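Homoserine dehydrogenase (Staphylococcus aureus M1064, PDB 4PG7) catalyses the NAD(P)-dependent interconversion of L-homoserine and L-aspartate semialdehyde in the aspartate pathway of amino acid biosynthesis. Local coordinates at residues F148-A153 and G327-S332; G32-G37 and V97-G102. All coordinates share one frame; numbering follows the deposited sequence.

Contact 1. Residues F148-A153 and G327-S332; sequences FEASVA and GSAVVS
The methyl group of Ala-150 is directed toward helix 323-339 and meets two consecutive residues there. Its CB lies 3.4 Å from CG2 of Val-330, closer than carbons usually come, and 4.0 Å from CB of Ala-329, a methyl-to-methyl contact. On Val-330 the branch that touches is the one beside the backbone N: CG1 takes the place anti to that N (chi1 169°), which puts CG2 where it touches Ala-150. Alanine suits both places, because the CA atoms of Ala-150 and Ala-329 are 5.2 Å apart and leave room for little more than a methyl on each side.

Residues 149-151 form a short 3-10 turn, held by the bond from Ser-151 N to Phe-148 O (2.7 Å), and this turn presents Ala-150 to the helix. Lys-125 donates from NZ to the carbonyl O of Ala-150, while Ala-123 packs against both Ala-150 and Val-330. Val-330 also touches Val-38 of helix 33-53.

The side-chain contacts across the interface are between carbons, and the backbone N of Val-330 lies 3.9 Å from the CB of Ala-150. The contact is therefore apolar and probably rests on close packing and the exclusion of water.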
loop_
_atom_site.group_PDB
_atom_site.type_symbol
_atom_site.label_atom_id
_atom_site.label_comp_id
_atom_site.label_asym_id
_atom_site.label_seq_id
_atom_site.Cartn_x
_atom_site.Cartn_y
_atom_site.Cartn_z
ATOM N N PHE A 148 18.229 1.727 7.287
ATOM C CA PHE A 148 17.398 1.370 8.438
ATOM C C PHE A 148 16.047 0.755 8.080
ATOM O O PHE A 148 15.176 0.653 8.945
ATOM C CB PHE A 148 17.229 2.578 9.363
ATOM C CG PHE A 148 16.679 3.810 8.682
ATOM C CD1 PHE A 148 15.302 4.040 8.602
ATOM C CD2 PHE A 148 17.537 4.763 8.152
ATOM C CE1 PHE A 148 14.798 5.194 7.988
ATOM C CE2 PHE A 148 17.042 5.911 7.544
ATOM C CZ PHE A 148 15.676 6.125 7.462
ATOM N N GLU A 149 15.889 0.319 6.826
ATOM C CA GLU A 149 14.668 -0.366 6.357
ATOM C C GLU A 149 14.161 -1.416 7.346
ATOM O O GLU A 149 12.975 -1.451 7.659
ATOM C CB GLU A 149 14.903 -1.032 4.988
ATOM N N ALA A 150 15.057 -2.262 7.843
ATOM C CA ALA A 150 14.671 -3.324 8.765
ATOM C C ALA A 150 14.152 -2.768 10.092
ATOM O O ALA A 150 13.368 -3.417 10.775
ATOM C CB ALA A 150 15.839 -4.269 9.007
ATOM N N SER A 151 14.588 -1.564 10.445
ATOM C CA SER A 151 14.149 -0.901 11.667
ATOM C C SER A 151 12.647 -0.526 11.661
ATOM O O SER A 151 12.069 -0.294 12.724
ATOM C CB SER A 151 15.023 0.341 11.912
ATOM O OG SER A 151 15.361 0.473 13.266
ATOM N N VAL A 152 12.022 -0.500 10.477
ATOM C CA VAL A 152 10.570 -0.239 10.326
ATOM C C VAL A 152 9.824 -1.421 9.670
ATOM O O VAL A 152 10.397 -2.139 8.853
ATOM C CB VAL A 152 10.319 1.040 9.492
ATOM C CG1 VAL A 152 11.297 2.146 9.887
ATOM C CG2 VAL A 152 10.437 0.763 7.995
ATOM N N ALA A 153 8.554 -1.620 10.025
ATOM C CA ALA A 153 7.707 -2.633 9.341
ATOM C C ALA A 153 6.836 -2.025 8.236
ATOM O O ALA A 153 6.125 -1.046 8.470
ATOM C CB ALA A 153 6.845 -3.423 10.326
ATOM N N GLY A 327 15.058 -9.946 9.263
ATOM C CA GLY A 327 16.354 -10.478 8.838
ATOM C C GLY A 327 16.517 -10.382 7.335
ATOM O O GLY A 327 17.584 -10.015 6.829
ATOM N N SER A 328 15.453 -10.715 6.612
ATOM C CA SER A 328 15.479 -10.668 5.157
ATOM C C SER A 328 15.657 -9.227 4.656
ATOM O O SER A 328 16.355 -8.984 3.672
ATOM C CB SER A 328 14.197 -11.287 4.596
ATOM O OG SER A 328 14.247 -11.317 3.192
ATOM N N ALA A 329 15.046 -8.271 5.351
ATOM C CA ALA A 329 15.198 -6.862 4.991
ATOM C C ALA A 329 16.636 -6.371 5.237
ATOM O O ALA A 329 17.184 -5.624 4.426
ATOM C CB ALA A 329 14.195 -6.004 5.746
ATOM N N VAL A 330 17.243 -6.811 6.340
ATOM C CA VAL A 330 18.637 -6.488 6.627
ATOM C C VAL A 330 19.544 -6.978 5.499
ATOM O O VAL A 330 20.402 -6.237 5.019
ATOM C CB VAL A 330 19.116 -7.117 7.950
ATOM C CG1 VAL A 330 20.633 -6.991 8.092
ATOM C CG2 VAL A 330 18.424 -6.468 9.133
ATOM N N VAL A 331 19.356 -8.219 5.072
ATOM C CA VAL A 331 20.241 -8.801 4.057
ATOM C C VAL A 331 20.033 -8.110 2.715
ATOM O O VAL A 331 20.977 -7.926 1.940
ATOM C CB VAL A 331 20.055 -10.321 3.928
ATOM C CG1 VAL A 331 20.897 -10.876 2.784
ATOM C CG2 VAL A 331 20.448 -11.008 5.233
ATOM N N SER A 332 18.791 -7.722 2.448
ATOM C CA SER A 332 18.481 -6.951 1.257
ATOM C C SER A 332 19.252 -5.633 1.259
ATOM O O SER A 332 19.937 -5.315 0.288
ATOM C CB SER A 332 16.978 -6.699 1.171
ATOM O OG SER A 332 16.672 -5.918 0.041
#

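Contact 2. Residues G32-G37 and V97-G102; sequences GTVGSG and VEVMGG
Val-99, just past the end of strand 95-98, puts its two methyls against successive residues at the start of helix 33-53. CG1 meets CG1 of Val-34 at 3.9 Å, the two side chains crossing at a slant. CG2 packs against the backbone of Gly-35, 3.8 Å from its CA. With chi1 at -68°, CG1 of Val-99 stands beside the backbone N and CG2 between that N and the carbonyl carbon, an arrangement in which the two methyls face different residues. Val-34 reaches in with the branch anti to its own N.

Glycine suits position 35 because a CB there would come tightly against CG2 of Val-99; without one, the helix can lie close to the strand end. A water bridges the polar backbone beside this apolar patch. It donates to Val-99 O (2.8 Å) and accepts from Gly-32 N (2.9 Å), with a weak, long bond from Gly-35 N.

Both backbones are braced from within. Gly-32, at the N-cap, has its carbonyl O gripped from opposite faces by Ser-36 N and Ser-36 OG, the latter at 2.7 Å. Past the strand, OE2 of Glu-98 accepts from Met-100 N (2.8 Å) and Gly-101 N (3.0 Å), which ties the backbone after the strand to the Glu-98 carboxylate, while its OE1 is held by Thr-122 and Asn-124.

Gly-30, Gly-32 and Gly-35 fit the GxGxxG fingerprint of classical Rossmann folds, where the glycine-rich turn and a structural water lie at the cofactor's pyrophosphate; the arrangement is consistent with the NAD-binding domain of this family.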
loop_
_atom_site.group_PDB
_atom_site.type_symbol
_atom_site.label_atom_id
_atom_site.label_comp_id
_atom_site.label_asym_id
_atom_site.label_seq_id
_atom_site.Cartn_x
_atom_site.Cartn_y
_atom_site.Cartn_z
ATOM N N GLY A 32 20.292 -12.193 18.492
ATOM C CA GLY A 32 19.001 -12.716 18.961
ATOM C C GLY A 32 18.339 -13.478 17.835
ATOM O O GLY A 32 19.030 -14.080 17.006
ATOM N N THR A 33 17.006 -13.454 17.781
ATOM C CA THR A 33 16.294 -14.139 16.708
ATOM C C THR A 33 16.564 -13.458 15.378
ATOM O O THR A 33 16.735 -14.118 14.369
ATOM C CB THR A 33 14.771 -14.185 16.957
ATOM O OG1 THR A 33 14.296 -12.856 17.171
ATOM C CG2 THR A 33 14.461 -15.018 18.175
ATOM N N VAL A 34 16.636 -12.135 15.373
ATOM C CA VAL A 34 16.896 -11.415 14.119
ATOM C C VAL A 34 18.345 -11.678 13.656
ATOM O O VAL A 34 18.585 -11.972 12.483
ATOM C CB VAL A 34 16.628 -9.894 14.263
ATOM C CG1 VAL A 34 17.044 -9.153 13.007
ATOM C CG2 VAL A 34 15.156 -9.618 14.562
ATOM N N GLY A 35 19.298 -11.550 14.574
ATOM C CA GLY A 35 20.717 -11.816 14.258
ATOM C C GLY A 35 20.955 -13.225 13.754
ATOM O O GLY A 35 21.600 -13.422 12.728
ATOM N N SER A 36 20.377 -14.208 14.434
ATOM C CA SER A 36 20.470 -15.601 13.980
ATOM C C SER A 36 19.900 -15.771 12.589
ATOM O O SER A 36 20.516 -16.413 11.723
ATOM C CB SER A 36 19.752 -16.523 14.948
ATOM O OG SER A 36 20.275 -16.323 16.241
ATOM N N GLY A 37 18.735 -15.161 12.354
ATOM C CA GLY A 37 18.125 -15.171 11.034
ATOM C C GLY A 37 18.982 -14.545 9.963
ATOM O O GLY A 37 19.077 -15.077 8.863
ATOM N N VAL A 97 26.511 -4.424 10.805
ATOM C CA VAL A 97 25.083 -4.752 10.845
ATOM C C VAL A 97 24.651 -4.809 12.297
ATOM O O VAL A 97 25.097 -5.672 13.049
ATOM C CB VAL A 97 24.813 -6.103 10.183
ATOM C CG1 VAL A 97 23.324 -6.441 10.258
ATOM C CG2 VAL A 97 25.295 -6.071 8.742
ATOM N N GLU A 98 23.810 -3.865 12.704
ATOM C CA GLU A 98 23.405 -3.776 14.099
ATOM C C GLU A 98 21.972 -4.273 14.293
ATOM O O GLU A 98 21.035 -3.756 13.692
ATOM C CB GLU A 98 23.554 -2.340 14.583
ATOM C CG GLU A 98 23.297 -2.158 16.060
ATOM C CD GLU A 98 21.864 -1.730 16.347
ATOM O OE1 GLU A 98 21.448 -0.677 15.810
ATOM O OE2 GLU A 98 21.167 -2.446 17.101
ATOM N N VAL A 99 21.831 -5.274 15.154
ATOM C CA VAL A 99 20.549 -5.888 15.481
ATOM C C VAL A 99 20.449 -6.070 16.996
ATOM O O VAL A 99 19.817 -6.984 17.478
ATOM C CB VAL A 99 20.355 -7.222 14.741
ATOM C CG1 VAL A 99 20.216 -6.969 13.249
ATOM C CG2 VAL A 99 21.505 -8.171 14.992
ATOM N N MET A 100 21.075 -5.167 17.732
ATOM C CA MET A 100 21.189 -5.268 19.170
ATOM C C MET A 100 19.995 -4.617 19.867
ATOM O O MET A 100 19.542 -5.107 20.896
ATOM C CB MET A 100 22.480 -4.570 19.623
ATOM C CG MET A 100 22.768 -4.641 21.112
ATOM S SD MET A 100 23.221 -6.299 21.654
ATOM C CE MET A 100 24.967 -6.316 21.252
ATOM N N GLY A 101 19.499 -3.514 19.311
ATOM C CA GLY A 101 18.508 -2.701 19.992
ATOM C C GLY A 101 19.182 -1.739 20.935
ATOM O O GLY A 101 20.421 -1.748 21.099
ATOM N N GLY A 102 18.373 -0.885 21.543
ATOM C CA GLY A 102 18.849 0.065 22.545
ATOM C C GLY A 102 19.301 1.388 21.959
ATOM O O GLY A 102 19.687 1.470 20.792
HETATM O O HOH W 1 19.149 -9.717 17.500
#

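In the fold
From the N terminus, strand 22-29 leads into helix 33-53, whose first turn meets the end of strand 95-98; contact 2 thus closes a loop of 59 intervening residues within the parallel sheet domain. The chain then adds strands 119-122 and 146-147 before contact 1 opens, so the two loops follow in series, neither nesting nor crossing. Contact 1 spans 173 residues, including strands of the mixed sheet, and brings helix 323-339 back against the parallel-sheet domain, which probably binds the nucleotide. The contacts, with centres 11 Å apart, join where Val-330 CG1 packs 3.5 Å from Val-97 CG1, so helix 323-339 packs on strand 95-98 as well as on the loop after strand 146-147.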